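Disease resistance protein RRS1 (Arabidopsis thaliana, PDB 4C6S) acts through domains including the TIR domain of this chain in plant disease resistance, pairing with RPS4 to recognise bacterial effectors, and binds W-box DNA as a transcription factor. Local coordinates at residues Glu6-Phe20 against Lys53-Pro65. Sequence-based numbering, arbitrary orientation.
Sequences EFVCISCVEEVRYSF and KIEKAGVSVMVLP
The carbonyl oxygen of Lys53 meets the Phe7 ring at its edge, 3.2 Å from CE2. Ile54 brings CG1 to within 3.8 Å of Cys9 SG, which reaches it by extending anti to its own backbone N (chi1 180°). Lys56 O shares a water with Glu6 OE2 and Phe7 N. Ala57 CA lies over one face of the Phe7 ring in a CH-pi contact, 3.9 Å from the centroid, while Ala57 CB packs against Cys9 CB. Gly58 N then gives a bent bond (137°) to Phe7 O, and the parallel ladder follows. This pairing of the first and third strands in chain order belongs to the flavodoxin-like 2-1-3-4-5 sheet of TIR domains. Val59 O accepts from Cys9 N, while Val59 CB lies beside Val8 CG2. Ser60 OG accepts a hydrogen bond from a water that also donates to Cys9 O and is hydrogen-bonded to Ser11 OG. Val61 N donates to Cys9 O and Val61 O accepts from Ser11 N; Val61 CG2 meets Val8 CG1 at 3.6 Å. Met62 lays CG beside Ser11 OG. Val63 N donates to Ser11 O (2.8 Å, 162°), and Val63 CG2 runs alongside Ile10 CG2. Past this last bond, Pro65 CG meets Val13 CG1 obliquely at 4.1 Å.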
# COMPACT_ATOMS: atom_id res chain seq x y z
N GLU A 6 -19.52 -17.00 1.56
CA GLU A 6 -18.30 -17.14 2.34
C GLU A 6 -17.52 -15.83 2.27
O GLU A 6 -17.56 -15.14 1.25
CB GLU A 6 -17.46 -18.31 1.82
CG GLU A 6 -16.81 -19.14 2.91
CD GLU A 6 -17.82 -19.91 3.73
OE1 GLU A 6 -18.74 -20.51 3.14
OE2 GLU A 6 -17.68 -19.94 4.97
N PHE A 7 -16.83 -15.49 3.35
CA PHE A 7 -16.05 -14.26 3.36
C PHE A 7 -14.72 -14.45 4.07
O PHE A 7 -14.52 -15.44 4.78
CB PHE A 7 -16.83 -13.13 4.02
CG PHE A 7 -17.03 -13.32 5.50
CD1 PHE A 7 -18.11 -14.04 5.98
CD2 PHE A 7 -16.15 -12.75 6.41
CE1 PHE A 7 -18.30 -14.20 7.35
CE2 PHE A 7 -16.32 -12.91 7.76
CZ PHE A 7 -17.41 -13.64 8.24
N VAL A 8 -13.82 -13.49 3.87
CA VAL A 8 -12.49 -13.55 4.45
C VAL A 8 -12.39 -12.56 5.59
O VAL A 8 -12.92 -11.45 5.50
CB VAL A 8 -11.43 -13.20 3.37
CG1 VAL A 8 -10.04 -13.09 3.99
CG2 VAL A 8 -11.47 -14.22 2.25
N CYS A 9 -11.73 -12.94 6.68
CA CYS A 9 -11.45 -11.97 7.72
C CYS A 9 -9.96 -11.69 7.77
O CYS A 9 -9.17 -12.60 7.98
CB CYS A 9 -11.91 -12.46 9.09
SG CYS A 9 -11.58 -11.27 10.43
N ILE A 10 -9.58 -10.44 7.57
CA ILE A 10 -8.17 -10.05 7.67
C ILE A 10 -7.93 -9.45 9.04
O ILE A 10 -8.59 -8.47 9.40
CB ILE A 10 -7.81 -8.98 6.65
CG1 ILE A 10 -8.12 -9.45 5.23
CG2 ILE A 10 -6.32 -8.58 6.81
CD1 ILE A 10 -8.19 -8.30 4.23
N SER A 11 -7.00 -10.01 9.81
CA SER A 11 -6.64 -9.42 11.10
C SER A 11 -5.27 -8.77 10.98
O SER A 11 -4.41 -9.28 10.26
CB SER A 11 -6.62 -10.49 12.20
OG SER A 11 -5.91 -11.63 11.77
N CYS A 12 -5.07 -7.64 11.67
CA CYS A 12 -3.81 -6.90 11.57
C CYS A 12 -3.63 -5.97 12.75
O CYS A 12 -4.55 -5.78 13.55
CB CYS A 12 -3.76 -6.07 10.26
SG CYS A 12 -5.01 -4.73 10.18
N VAL A 13 -2.44 -5.38 12.85
CA VAL A 13 -2.21 -4.35 13.86
C VAL A 13 -2.57 -2.99 13.26
O VAL A 13 -2.69 -2.85 12.05
CB VAL A 13 -0.76 -4.36 14.36
CG1 VAL A 13 -0.43 -5.71 14.99
CG2 VAL A 13 0.20 -4.07 13.22
N GLU A 14 -2.75 -1.98 14.11
CA GLU A 14 -3.29 -0.70 13.63
C GLU A 14 -2.36 -0.01 12.65
O GLU A 14 -2.82 0.67 11.73
CB GLU A 14 -3.65 0.22 14.81
CG GLU A 14 -2.46 0.68 15.62
CD GLU A 14 -2.86 1.28 16.95
OE1 GLU A 14 -4.06 1.61 17.12
OE2 GLU A 14 -1.99 1.42 17.83
N GLU A 15 -1.05 -0.22 12.82
CA GLU A 15 -0.04 0.42 11.96
C GLU A 15 -0.19 0.16 10.46
O GLU A 15 0.21 0.98 9.65
CB GLU A 15 1.38 0.04 12.41
CG GLU A 15 1.69 0.29 13.89
CD GLU A 15 1.29 -0.87 14.81
OE1 GLU A 15 0.09 -1.00 15.12
OE2 GLU A 15 2.18 -1.64 15.23
N VAL A 16 -0.76 -0.99 10.09
CA VAL A 16 -0.93 -1.28 8.67
C VAL A 16 -2.39 -1.34 8.23
O VAL A 16 -2.67 -1.61 7.06
CB VAL A 16 -0.23 -2.60 8.29
CG1 VAL A 16 1.27 -2.48 8.55
CG2 VAL A 16 -0.83 -3.75 9.10
N ARG A 17 -3.30 -1.06 9.15
CA ARG A 17 -4.73 -1.07 8.84
C ARG A 17 -5.11 -0.19 7.64
O ARG A 17 -5.91 -0.59 6.78
CB ARG A 17 -5.51 -0.64 10.08
CG ARG A 17 -6.99 -0.40 9.84
CD ARG A 17 -7.70 -1.68 9.48
NE ARG A 17 -9.09 -1.46 9.09
CZ ARG A 17 -9.50 -1.30 7.83
NH1 ARG A 17 -8.62 -1.36 6.82
NH2 ARG A 17 -10.78 -1.10 7.57
N TYR A 18 -4.54 1.01 7.57
CA TYR A 18 -4.98 1.97 6.55
C TYR A 18 -4.00 2.06 5.39
O TYR A 18 -4.19 2.86 4.46
CB TYR A 18 -5.19 3.34 7.18
CG TYR A 18 -6.33 3.37 8.15
CD1 TYR A 18 -7.64 3.28 7.70
CD2 TYR A 18 -6.11 3.44 9.52
CE1 TYR A 18 -8.70 3.29 8.58
CE2 TYR A 18 -7.17 3.46 10.42
CZ TYR A 18 -8.46 3.38 9.94
OH TYR A 18 -9.53 3.39 10.81
N SER A 19 -2.94 1.26 5.45
CA SER A 19 -1.96 1.22 4.37
C SER A 19 -2.04 -0.13 3.68
O SER A 19 -3.00 -0.38 2.98
CB SER A 19 -0.55 1.57 4.89
OG SER A 19 -0.19 0.71 5.95
N PHE A 20 -1.07 -1.02 3.89
CA PHE A 20 -1.05 -2.33 3.22
C PHE A 20 -2.37 -3.10 3.26
O PHE A 20 -2.83 -3.61 2.24
CB PHE A 20 0.05 -3.21 3.84
CG PHE A 20 0.10 -4.60 3.27
CD1 PHE A 20 0.64 -4.83 2.00
CD2 PHE A 20 -0.38 -5.68 4.00
CE1 PHE A 20 0.70 -6.14 1.48
CE2 PHE A 20 -0.33 -6.99 3.49
CZ PHE A 20 0.21 -7.21 2.22
N LYS A 53 -17.02 -12.16 13.47
CA LYS A 53 -16.46 -11.91 12.14
C LYS A 53 -15.39 -12.94 11.83
O LYS A 53 -15.32 -13.48 10.72
CB LYS A 53 -15.82 -10.52 12.08
CG LYS A 53 -16.75 -9.31 12.12
CD LYS A 53 -15.94 -8.10 12.58
CE LYS A 53 -16.23 -6.84 11.78
NZ LYS A 53 -15.06 -5.90 11.82
N ILE A 54 -14.54 -13.21 12.82
CA ILE A 54 -13.43 -14.13 12.64
C ILE A 54 -13.95 -15.56 12.62
O ILE A 54 -13.62 -16.33 11.72
CB ILE A 54 -12.38 -13.99 13.77
CG1 ILE A 54 -11.99 -12.52 13.97
CG2 ILE A 54 -11.14 -14.83 13.47
CD1 ILE A 54 -10.89 -12.31 15.00
N GLU A 55 -14.78 -15.90 13.60
CA GLU A 55 -15.32 -17.25 13.70
C GLU A 55 -16.10 -17.68 12.45
O GLU A 55 -16.00 -18.83 12.02
CB GLU A 55 -16.19 -17.37 14.95
CG GLU A 55 -15.38 -17.34 16.23
CD GLU A 55 -16.23 -17.19 17.47
OE1 GLU A 55 -17.28 -16.53 17.40
OE2 GLU A 55 -15.84 -17.74 18.52
N LYS A 56 -16.87 -16.77 11.87
CA LYS A 56 -17.72 -17.11 10.74
C LYS A 56 -16.99 -17.03 9.40
O LYS A 56 -17.53 -17.44 8.37
CB LYS A 56 -18.96 -16.22 10.70
CG LYS A 56 -19.93 -16.41 11.86
CD LYS A 56 -21.24 -15.71 11.56
CE LYS A 56 -22.25 -15.90 12.68
NZ LYS A 56 -23.47 -15.09 12.44
N ALA A 57 -15.77 -16.51 9.40
CA ALA A 57 -15.00 -16.38 8.16
C ALA A 57 -14.59 -17.75 7.60
O ALA A 57 -14.19 -18.65 8.35
CB ALA A 57 -13.76 -15.50 8.37
N GLY A 58 -14.71 -17.92 6.29
CA GLY A 58 -14.24 -19.13 5.65
C GLY A 58 -12.72 -19.15 5.59
O GLY A 58 -12.09 -20.21 5.62
N VAL A 59 -12.12 -17.98 5.49
CA VAL A 59 -10.67 -17.87 5.48
C VAL A 59 -10.25 -16.77 6.42
O VAL A 59 -10.80 -15.67 6.40
CB VAL A 59 -10.13 -17.55 4.07
CG1 VAL A 59 -8.61 -17.40 4.11
CG2 VAL A 59 -10.56 -18.63 3.08
N SER A 60 -9.26 -17.07 7.26
CA SER A 60 -8.71 -16.09 8.17
C SER A 60 -7.31 -15.73 7.69
O SER A 60 -6.42 -16.57 7.67
CB SER A 60 -8.67 -16.68 9.59
OG SER A 60 -8.09 -15.78 10.51
N VAL A 61 -7.13 -14.48 7.27
CA VAL A 61 -5.81 -14.02 6.82
C VAL A 61 -5.21 -13.18 7.93
O VAL A 61 -5.69 -12.07 8.21
CB VAL A 61 -5.92 -13.16 5.57
CG1 VAL A 61 -4.53 -12.62 5.18
CG2 VAL A 61 -6.53 -13.95 4.43
N MET A 62 -4.16 -13.69 8.58
CA MET A 62 -3.51 -12.96 9.66
C MET A 62 -2.33 -12.20 9.09
O MET A 62 -1.37 -12.81 8.62
CB MET A 62 -3.01 -13.93 10.74
CG MET A 62 -4.17 -14.69 11.40
SD MET A 62 -3.68 -15.80 12.74
CE MET A 62 -2.74 -14.70 13.74
N VAL A 63 -2.41 -10.87 9.10
CA VAL A 63 -1.30 -10.05 8.64
C VAL A 63 -0.49 -9.68 9.86
O VAL A 63 -0.97 -8.98 10.76
CB VAL A 63 -1.78 -8.79 7.93
CG1 VAL A 63 -0.58 -7.91 7.58
CG2 VAL A 63 -2.56 -9.17 6.68
N LEU A 64 0.73 -10.19 9.91
CA LEU A 64 1.52 -10.16 11.13
C LEU A 64 2.57 -9.08 11.04
O LEU A 64 3.07 -8.80 9.94
CB LEU A 64 2.19 -11.52 11.35
CG LEU A 64 1.17 -12.65 11.54
CD1 LEU A 64 1.77 -14.01 11.23
CD2 LEU A 64 0.61 -12.63 12.95
N PRO A 65 2.89 -8.44 12.18
CA PRO A 65 3.93 -7.40 12.21
C PRO A 65 5.30 -8.05 12.20
O PRO A 65 5.92 -8.27 13.25
CB PRO A 65 3.66 -6.68 13.53
CG PRO A 65 3.05 -7.73 14.42
CD PRO A 65 2.25 -8.64 13.50
O HOH W 1 -17.74 -17.23 5.52
O HOH W 2 -8.01 -12.98 10.60
O HOH W 3 -0.31 -6.48 11.25